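Local coordinates for protein putative phosphohydrolase (Shewanella amazonensis, PDB 3M1T) that is of unknown exact function but, as an HDOD-family protein related to the HD phosphohydrolases, probably takes part in signal transduction, at residues F111-I116 with M220-A225; Q118-R123 with G254-K259; E129-C134 with S212-M217. One frame throughout, in Å; residues are numbered along the deposited sequence. Where two conformers were deposited one is given.

Interaction 1 of 3, residues F111-I116 with M220-A225; sequences FEVAII and MAKQIA
Two long helices of the all-helical HDOD protein cross here, 103-124 through residues 111-116 and 213-227 through 220-225. The axes of these short pieces approach to 8.6 Å with their directions 127° apart, and the evidence for close packing is the meeting of Ala221 with Ile116 and Val113. Ala221 CB sits 3.6 Å from Ile116 CG2, the branch anti to the backbone N, and 3.7 Å from Val113 O, so the small side chain lets the backbones come close: the CA atoms of Val113 and Ala221 are 5.3 Å apart. This side is deep; Leu260 of helix 256-263 touches both Ile116 and Ile224.

The contact loosens toward Lys222, which is partly exposed. Its CB points away from helix 103-124, and Lys222 CG comes only to 4.3 Å from Val113 CG2, while the ammonium group bonds to Gln202 OE1 instead. Although Ala225 is partly exposed, Ala225 CB packs 3.8 Å from Val113 CG2, so the loosening lies at Lys222.

No hydrogen bond joins the two segments. The isoleucines cross obliquely, each using both ends of its branched chain: Ile116 CD1 reaches Ile224 CG2 at 3.7 Å, and Ile224 CD1 returns to Ile116 CG2 at 3.9 Å.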
loop_
_atom_site.group_PDB
_atom_site.type_symbol
_atom_site.label_atom_id
_atom_site.label_comp_id
_atom_site.label_asym_id
_atom_site.label_seq_id
_atom_site.Cartn_x
_atom_site.Cartn_y
_atom_site.Cartn_z
ATOM N N PHE A 111 -5.348 -3.235 -1.927
ATOM C CA PHE A 111 -6.026 -2.343 -2.867
ATOM C C PHE A 111 -7.200 -1.624 -2.234
ATOM O O PHE A 111 -7.425 -0.466 -2.520
ATOM C CB PHE A 111 -6.517 -3.091 -4.116
ATOM C CG PHE A 111 -5.424 -3.501 -5.050
ATOM C CD1 PHE A 111 -4.416 -2.608 -5.396
ATOM C CD2 PHE A 111 -5.387 -4.777 -5.569
ATOM C CE1 PHE A 111 -3.412 -2.990 -6.243
ATOM C CE2 PHE A 111 -4.388 -5.152 -6.416
ATOM C CZ PHE A 111 -3.412 -4.266 -6.759
ATOM N N GLU A 112 -7.936 -2.319 -1.379
ATOM C CA GLU A 112 -9.068 -1.687 -0.647
ATOM C C GLU A 112 -8.540 -0.494 0.131
ATOM O O GLU A 112 -9.069 0.620 0.029
ATOM C CB GLU A 112 -9.772 -2.652 0.326
ATOM C CG GLU A 112 -10.716 -3.678 -0.291
ATOM C CD GLU A 112 -11.992 -3.081 -0.888
ATOM O OE1 GLU A 112 -12.697 -2.218 -0.244
ATOM O OE2 GLU A 112 -12.345 -3.544 -1.999
ATOM N N VAL A 113 -7.445 -0.719 0.861
ATOM C CA VAL A 113 -6.802 0.352 1.605
ATOM C C VAL A 113 -6.332 1.465 0.662
ATOM O O VAL A 113 -6.547 2.649 0.922
ATOM C CB VAL A 113 -5.654 -0.174 2.496
ATOM C CG1 VAL A 113 -4.756 0.967 3.045
ATOM C CG2 VAL A 113 -6.199 -1.071 3.643
ATOM N N ALA A 114 -5.669 1.101 -0.429
ATOM C CA ALA A 114 -5.202 2.082 -1.405
ATOM C C ALA A 114 -6.299 2.929 -1.987
ATOM O O ALA A 114 -6.179 4.151 -2.119
ATOM C CB ALA A 114 -4.385 1.366 -2.530
ATOM N N ILE A 115 -7.422 2.287 -2.333
ATOM C CA ILE A 115 -8.568 3.024 -2.880
ATOM C C ILE A 115 -9.147 4.025 -1.880
ATOM O O ILE A 115 -9.480 5.196 -2.218
ATOM C CB ILE A 115 -9.664 2.016 -3.383
ATOM C CG1 ILE A 115 -9.184 1.283 -4.636
ATOM C CG2 ILE A 115 -11.030 2.737 -3.559
ATOM C CD1 ILE A 115 -10.081 0.058 -4.953
ATOM N N ILE A 116 -9.254 3.575 -0.640
ATOM C CA ILE A 116 -9.717 4.429 0.443
ATOM C C ILE A 116 -8.765 5.606 0.648
ATOM O O ILE A 116 -9.178 6.764 0.682
ATOM C CB ILE A 116 -9.941 3.659 1.771
ATOM C CG1 ILE A 116 -11.041 2.598 1.633
ATOM C CG2 ILE A 116 -10.290 4.656 2.934
ATOM C CD1 ILE A 116 -10.953 1.517 2.714
HETATM N N MSE A 220 -6.370 5.492 9.094
HETATM C CA MSE A 220 -7.807 5.604 8.890
HETATM C C MSE A 220 -8.322 4.545 7.914
HETATM O O MSE A 220 -9.260 3.786 8.197
HETATM C CB MSE A 220 -8.164 7.007 8.450
HETATM C CG MSE A 220 -9.633 7.161 8.083
HETATM SE SE MSE A 220 -10.163 9.001 8.346
HETATM C CE MSE A 220 -12.120 8.729 8.250
ATOM N N ALA A 221 -7.635 4.430 6.771
ATOM C CA ALA A 221 -8.023 3.520 5.688
ATOM C C ALA A 221 -7.939 2.062 6.162
ATOM O O ALA A 221 -8.809 1.235 5.852
ATOM C CB ALA A 221 -7.135 3.772 4.451
ATOM N N LYS A 222 -6.892 1.730 6.931
ATOM C CA LYS A 222 -6.753 0.376 7.459
ATOM C C LYS A 222 -7.895 -0.038 8.383
ATOM O O LYS A 222 -8.353 -1.165 8.329
ATOM C CB LYS A 222 -5.431 0.209 8.199
ATOM C CG LYS A 222 -4.224 0.200 7.295
ATOM C CD LYS A 222 -2.952 0.205 8.102
ATOM C CE LYS A 222 -2.710 -1.097 8.865
ATOM N NZ LYS A 222 -1.568 -0.979 9.821
ATOM N N GLN A 223 -8.272 0.894 9.244
ATOM C CA GLN A 223 -9.364 0.662 10.200
ATOM C C GLN A 223 -10.677 0.523 9.465
ATOM O O GLN A 223 -11.480 -0.374 9.793
ATOM C CB GLN A 223 -9.381 1.752 11.258
ATOM C CG GLN A 223 -10.375 1.388 12.433
ATOM C CD GLN A 223 -10.216 2.176 13.698
ATOM O OE1 GLN A 223 -9.240 2.898 13.891
ATOM N NE2 GLN A 223 -11.241 2.080 14.605
ATOM N N ILE A 224 -10.892 1.326 8.432
ATOM C CA ILE A 224 -12.116 1.272 7.640
ATOM C C ILE A 224 -12.204 -0.075 6.950
ATOM O O ILE A 224 -13.236 -0.763 6.977
ATOM C CB ILE A 224 -12.148 2.412 6.593
ATOM C CG1 ILE A 224 -12.277 3.809 7.276
ATOM C CG2 ILE A 224 -13.222 2.172 5.562
ATOM C CD1 ILE A 224 -12.160 4.987 6.295
ATOM N N ALA A 225 -11.075 -0.487 6.354
ATOM C CA ALA A 225 -11.052 -1.750 5.619
ATOM C C ALA A 225 -11.273 -2.910 6.576
ATOM O O ALA A 225 -11.978 -3.848 6.230
ATOM C CB ALA A 225 -9.726 -1.930 4.853
#

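Interaction 2 of 3, residues Q118-R123 with G254-K259; sequences QELAKR and GGLAEK
This is a polar, partly buried contact, its centre about 18 Å from the centre of the chain, in which the later part of helix 103-124 is tied to the loop and first turn of helix 256-263. The backbones stay well apart, with the nearest CA atoms, those of Glu119 and Lys259, separated by 8.5 Å, so long side chains span the gap.

Arg123 does most of the reaching. Its chain runs extended from CG to NE, and Arg123 NH1 donates to Gly254 O at 2.8 Å with a nearly straight N-H...O angle of 163°. The acceptor lies in the guanidinium plane, although the donor stands above the plane of the carbonyl. NH2 adds a weak bond to the same oxygen, and NH1 also donates to Asp252 O, so the arginine grips the loop by two backbone carbonyls.

Glu119, Arg123 and Lys259 form a salt-bridge network on the HDOD helical fold, joining helix 103-124 to the start of helix 256-263, with Glu119 at its middle. The glutamate bends at chi2 (58°), and Glu119 OE2 takes Arg123 NE at 2.8 Å through the anti lone pair, fixing the rotation of the guanidinium from the opposite end to Gly254. Glu119 OE1 accepts from Lys259 NZ at 2.6 Å, met from above the carboxylate plane. Two positive groups would probably stabilise Glu119 as the anion. Its negative charge may in turn offset the repulsion between Lys259 NZ and Lys122 NZ, 5.1 Å apart.

Leu256 supplies the apolar part: Leu256 CA lies 3.6 Å above one guanidinium face, toward the rim, and Leu256 CD1 lies over that same face, 3.6 Å from Arg123 NE. Next to it, Gly255 holds the N-cap position with a positive phi of 73°, a backbone shape that favours glycine.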
loop_
_atom_site.group_PDB
_atom_site.type_symbol
_atom_site.label_atom_id
_atom_site.label_comp_id
_atom_site.label_asym_id
_atom_site.label_seq_id
_atom_site.Cartn_x
_atom_site.Cartn_y
_atom_site.Cartn_z
ATOM N N GLN A 118 -6.751 7.046 -1.479
ATOM C CA GLN A 118 -6.891 7.940 -2.606
ATOM C C GLN A 118 -8.056 8.926 -2.438
ATOM O O GLN A 118 -7.947 10.105 -2.792
ATOM C CB GLN A 118 -7.069 7.104 -3.878
ATOM C CG GLN A 118 -6.898 7.867 -5.157
ATOM C CD GLN A 118 -6.882 6.953 -6.377
ATOM O OE1 GLN A 118 -7.813 6.172 -6.594
ATOM N NE2 GLN A 118 -5.812 7.051 -7.182
ATOM N N GLU A 119 -9.184 8.422 -1.933
ATOM C CA GLU A 119 -10.353 9.235 -1.654
ATOM C C GLU A 119 -10.070 10.220 -0.511
ATOM O O GLU A 119 -10.450 11.382 -0.571
ATOM C CB GLU A 119 -11.527 8.340 -1.252
ATOM C CG GLU A 119 -12.793 9.100 -0.876
ATOM C CD GLU A 119 -13.338 10.010 -1.975
ATOM O OE1 GLU A 119 -13.134 9.696 -3.183
ATOM O OE2 GLU A 119 -14.022 10.996 -1.615
ATOM N N LEU A 120 -9.408 9.738 0.533
ATOM C CA LEU A 120 -9.036 10.642 1.633
ATOM C C LEU A 120 -8.150 11.784 1.131
ATOM O O LEU A 120 -8.318 12.931 1.537
ATOM C CB LEU A 120 -8.331 9.884 2.766
ATOM C CG LEU A 120 -9.091 8.727 3.385
ATOM C CD1 LEU A 120 -8.300 8.026 4.493
ATOM C CD2 LEU A 120 -10.484 9.148 3.898
ATOM N N ALA A 121 -7.176 11.456 0.269
ATOM C CA ALA A 121 -6.277 12.464 -0.301
ATOM C C ALA A 121 -7.015 13.534 -1.102
ATOM O O ALA A 121 -6.700 14.734 -1.059
ATOM C CB ALA A 121 -5.224 11.780 -1.218
ATOM N N LYS A 122 -7.994 13.084 -1.870
ATOM C CA LYS A 122 -8.831 14.006 -2.629
ATOM C C LYS A 122 -9.467 15.014 -1.709
ATOM O O LYS A 122 -9.490 16.221 -2.007
ATOM C CB LYS A 122 -9.896 13.242 -3.380
ATOM C CG LYS A 122 -9.372 12.648 -4.673
ATOM C CD LYS A 122 -10.393 11.776 -5.368
ATOM C CE LYS A 122 -9.703 10.818 -6.354
ATOM N NZ LYS A 122 -10.716 10.226 -7.275
ATOM N N ARG A 123 -9.986 14.520 -0.580
ATOM C CA ARG A 123 -10.601 15.370 0.430
ATOM C C ARG A 123 -9.645 16.289 1.178
ATOM O O ARG A 123 -10.015 17.414 1.538
ATOM C CB ARG A 123 -11.397 14.502 1.417
ATOM C CG ARG A 123 -12.682 13.917 0.772
ATOM C CD ARG A 123 -13.283 12.726 1.519
ATOM N NE ARG A 123 -14.486 12.333 0.811
ATOM C CZ ARG A 123 -15.715 12.793 1.018
ATOM N NH1 ARG A 123 -15.971 13.638 2.008
ATOM N NH2 ARG A 123 -16.704 12.400 0.217
ATOM N N GLY A 254 -18.271 14.750 4.948
ATOM C CA GLY A 254 -19.492 14.961 4.174
ATOM C C GLY A 254 -19.558 14.081 2.938
ATOM O O GLY A 254 -18.689 14.168 2.072
ATOM N N GLY A 255 -20.533 13.180 2.908
ATOM C CA GLY A 255 -20.646 12.195 1.831
ATOM C C GLY A 255 -19.625 11.077 1.854
ATOM O O GLY A 255 -19.614 10.259 0.960
ATOM N N LEU A 256 -18.790 10.994 2.885
ATOM C CA LEU A 256 -17.684 10.031 2.860
ATOM C C LEU A 256 -18.177 8.600 2.988
ATOM O O LEU A 256 -17.737 7.698 2.243
ATOM C CB LEU A 256 -16.674 10.332 3.957
ATOM C CG LEU A 256 -15.476 9.404 4.073
ATOM C CD1 LEU A 256 -14.625 9.312 2.788
ATOM C CD2 LEU A 256 -14.568 9.852 5.255
ATOM N N ALA A 257 -19.059 8.362 3.954
ATOM C CA ALA A 257 -19.614 7.026 4.103
ATOM C C ALA A 257 -20.263 6.539 2.807
ATOM O O ALA A 257 -20.075 5.372 2.415
ATOM C CB ALA A 257 -20.638 6.932 5.281
ATOM N N GLU A 258 -21.006 7.421 2.149
ATOM C CA GLU A 258 -21.705 7.055 0.913
ATOM C C GLU A 258 -20.692 6.695 -0.184
ATOM O O GLU A 258 -20.849 5.679 -0.892
ATOM C CB GLU A 258 -22.617 8.198 0.455
ATOM C CG GLU A 258 -24.102 8.048 0.873
ATOM C CD GLU A 258 -24.825 6.968 0.092
ATOM N N LYS A 259 -19.634 7.497 -0.271
ATOM C CA LYS A 259 -18.574 7.297 -1.277
ATOM C C LYS A 259 -17.839 6.000 -1.018
ATOM O O LYS A 259 -17.559 5.245 -1.970
ATOM C CB LYS A 259 -17.633 8.489 -1.319
ATOM C CG LYS A 259 -16.453 8.383 -2.311
ATOM C CD LYS A 259 -16.965 8.274 -3.747
ATOM C CE LYS A 259 -15.857 8.372 -4.803
ATOM N NZ LYS A 259 -15.196 9.733 -4.836
#

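Interaction 3 of 3, residues E129-C134 with S212-M217; sequences EEAFTC and SKLAGM
The carboxylate of Glu130 is the flat group that meets the other segment, and one of its faces lies against Leu214. Leu214 CD1 stands almost straight above the carboxylate carbon, 3.6 Å from Glu130 CD; nearly all of that distance is height over the carboxylate plane, and CD is nearer than either oxygen, so the methyl approaches over the face; neither segment offers a partner at the edges. The extended chain of Glu130, with CG anti to the backbone N (chi1 175°), brings the group there.

Leu214, on the first turn of helix 213-227, carries most of this buried contact. Leu214 CD2, the other methyl, lies 3.6 Å from Ala131 CA and 4.0 Å from Cys134 CB on helix 128-137. Beside it, Met217 SE touches Ala131 CB at 3.8 Å. The helix segments run 58° apart with axes 10.2 Å from each other, and Ser212 caps the second, Ser212 OG accepting from Ala215 N at 3.1 Å. An alanine in place of Glu130 would remove the carboxylate that Leu214 CD1 rests on and would probably loosen the packing of that methyl against helix 128-137.

Between the two segments there is no hydrogen bond, so methyl, methylene and selenium contacts join these parts of the HDOD helical fold, with the acid of Glu130 serving Leu214 as a surface and not as an acceptor.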
loop_
_atom_site.group_PDB
_atom_site.type_symbol
_atom_site.label_atom_id
_atom_site.label_comp_id
_atom_site.label_asym_id
_atom_site.label_seq_id
_atom_site.Cartn_x
_atom_site.Cartn_y
_atom_site.Cartn_z
ATOM N N GLU A 129 -2.822 9.977 -6.212
ATOM C CA GLU A 129 -1.996 8.865 -6.674
ATOM C C GLU A 129 -0.866 8.554 -5.684
ATOM O O GLU A 129 -0.469 7.396 -5.530
ATOM C CB GLU A 129 -1.471 9.125 -8.069
ATOM C CG GLU A 129 -2.577 9.000 -9.163
ATOM C CD GLU A 129 -3.590 10.140 -9.161
ATOM O OE1 GLU A 129 -3.273 11.206 -8.587
ATOM O OE2 GLU A 129 -4.696 9.957 -9.747
ATOM N N GLU A 130 -0.362 9.553 -4.961
ATOM C CA GLU A 130 0.617 9.295 -3.937
ATOM C C GLU A 130 0.017 8.451 -2.805
ATOM O O GLU A 130 0.637 7.507 -2.285
ATOM C CB GLU A 130 1.187 10.632 -3.389
ATOM C CG GLU A 130 2.109 10.457 -2.243
ATOM C CD GLU A 130 2.282 11.762 -1.452
ATOM O OE1 GLU A 130 1.295 12.358 -0.895
ATOM O OE2 GLU A 130 3.433 12.159 -1.405
ATOM N N ALA A 131 -1.211 8.790 -2.394
ATOM C CA ALA A 131 -1.862 8.040 -1.331
ATOM C C ALA A 131 -2.180 6.624 -1.764
ATOM O O ALA A 131 -2.024 5.683 -0.999
ATOM C CB ALA A 131 -3.159 8.776 -0.882
ATOM N N PHE A 132 -2.602 6.470 -3.009
ATOM C CA PHE A 132 -2.856 5.120 -3.538
ATOM C C PHE A 132 -1.556 4.278 -3.443
ATOM O O PHE A 132 -1.556 3.124 -2.966
ATOM C CB PHE A 132 -3.364 5.180 -4.988
ATOM C CG PHE A 132 -3.749 3.834 -5.529
ATOM C CD1 PHE A 132 -2.809 2.984 -6.071
ATOM C CD2 PHE A 132 -5.074 3.426 -5.480
ATOM C CE1 PHE A 132 -3.198 1.704 -6.544
ATOM C CE2 PHE A 132 -5.480 2.169 -5.984
ATOM C CZ PHE A 132 -4.534 1.318 -6.488
ATOM N N THR A 133 -0.439 4.874 -3.860
ATOM C CA THR A 133 0.808 4.144 -3.832
ATOM C C THR A 133 1.246 3.776 -2.438
ATOM O O THR A 133 1.760 2.694 -2.192
ATOM C CB THR A 133 1.918 4.927 -4.619
ATOM O OG1 THR A 133 1.508 5.032 -5.979
ATOM C CG2 THR A 133 3.272 4.209 -4.572
ATOM N N CYS A 134 1.051 4.685 -1.498
ATOM C CA CYS A 134 1.332 4.411 -0.117
ATOM C C CYS A 134 0.519 3.186 0.355
ATOM O O CYS A 134 1.065 2.322 1.006
ATOM C CB CYS A 134 1.033 5.657 0.710
ATOM S SG CYS A 134 1.802 5.631 2.355
ATOM N N SER A 212 2.624 13.271 9.633
ATOM C CA SER A 212 2.537 12.737 8.263
ATOM C C SER A 212 1.067 12.497 7.912
ATOM O O SER A 212 0.417 11.596 8.471
ATOM C CB SER A 212 3.260 11.401 8.166
ATOM O OG SER A 212 2.968 10.704 6.936
ATOM N N LYS A 213 0.576 13.274 6.953
ATOM C CA LYS A 213 -0.795 13.018 6.461
ATOM C C LYS A 213 -0.965 11.619 5.870
ATOM O O LYS A 213 -1.985 10.972 6.074
ATOM C CB LYS A 213 -1.241 14.078 5.490
ATOM C CG LYS A 213 -1.421 15.451 6.138
ATOM C CD LYS A 213 -1.690 16.543 5.083
ATOM C CE LYS A 213 -1.929 17.907 5.797
ATOM N NZ LYS A 213 -1.893 18.980 4.752
ATOM N N LEU A 214 0.051 11.145 5.142
ATOM C CA LEU A 214 -0.040 9.807 4.597
ATOM C C LEU A 214 -0.175 8.727 5.663
ATOM O O LEU A 214 -0.956 7.802 5.486
ATOM C CB LEU A 214 1.148 9.504 3.670
ATOM C CG LEU A 214 1.081 10.188 2.329
ATOM C CD1 LEU A 214 2.470 9.989 1.663
ATOM C CD2 LEU A 214 0.001 9.517 1.368
ATOM N N ALA A 215 0.552 8.840 6.767
ATOM C CA ALA A 215 0.430 7.890 7.851
ATOM C C ALA A 215 -0.974 7.964 8.454
ATOM O O ALA A 215 -1.521 6.928 8.750
ATOM C CB ALA A 215 1.483 8.123 8.944
ATOM N N GLY A 216 -1.494 9.164 8.572
ATOM C CA GLY A 216 -2.866 9.346 9.104
ATOM C C GLY A 216 -3.873 8.700 8.180
ATOM O O GLY A 216 -4.828 8.031 8.628
HETATM N N MSE A 217 -3.697 8.928 6.880
HETATM C CA MSE A 217 -4.580 8.281 5.870
HETATM C C MSE A 217 -4.507 6.777 5.976
HETATM O O MSE A 217 -5.549 6.067 5.908
HETATM C CB MSE A 217 -4.216 8.706 4.430
HETATM C CG MSE A 217 -4.611 10.142 4.086
HETATM SE SE MSE A 217 -4.139 10.601 2.318
HETATM C CE MSE A 217 -2.702 11.862 2.635
#

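Overall arrangement
Along the chain, helix 103-124 comes first and supplies one side of two contacts; helix 128-137 follows it directly. The chain then runs through mostly helical segments to helix 213-227, which closes interaction 3 through its start and interaction 1 further on. Helix 256-263 finally returns to close interaction 2. The loop of interaction 3 therefore lies within those of interactions 1 and 2, whereas interactions 1 and 2 cross. Packing joins all three: Met220 CG meets Leu120 CD1 at 3.9 Å, Ala114 CB approaches Phe132 O, and Ala121 CB touches Ala131 CB. Helix 103-124 is thus tied to the neighbouring helix and to two later ones.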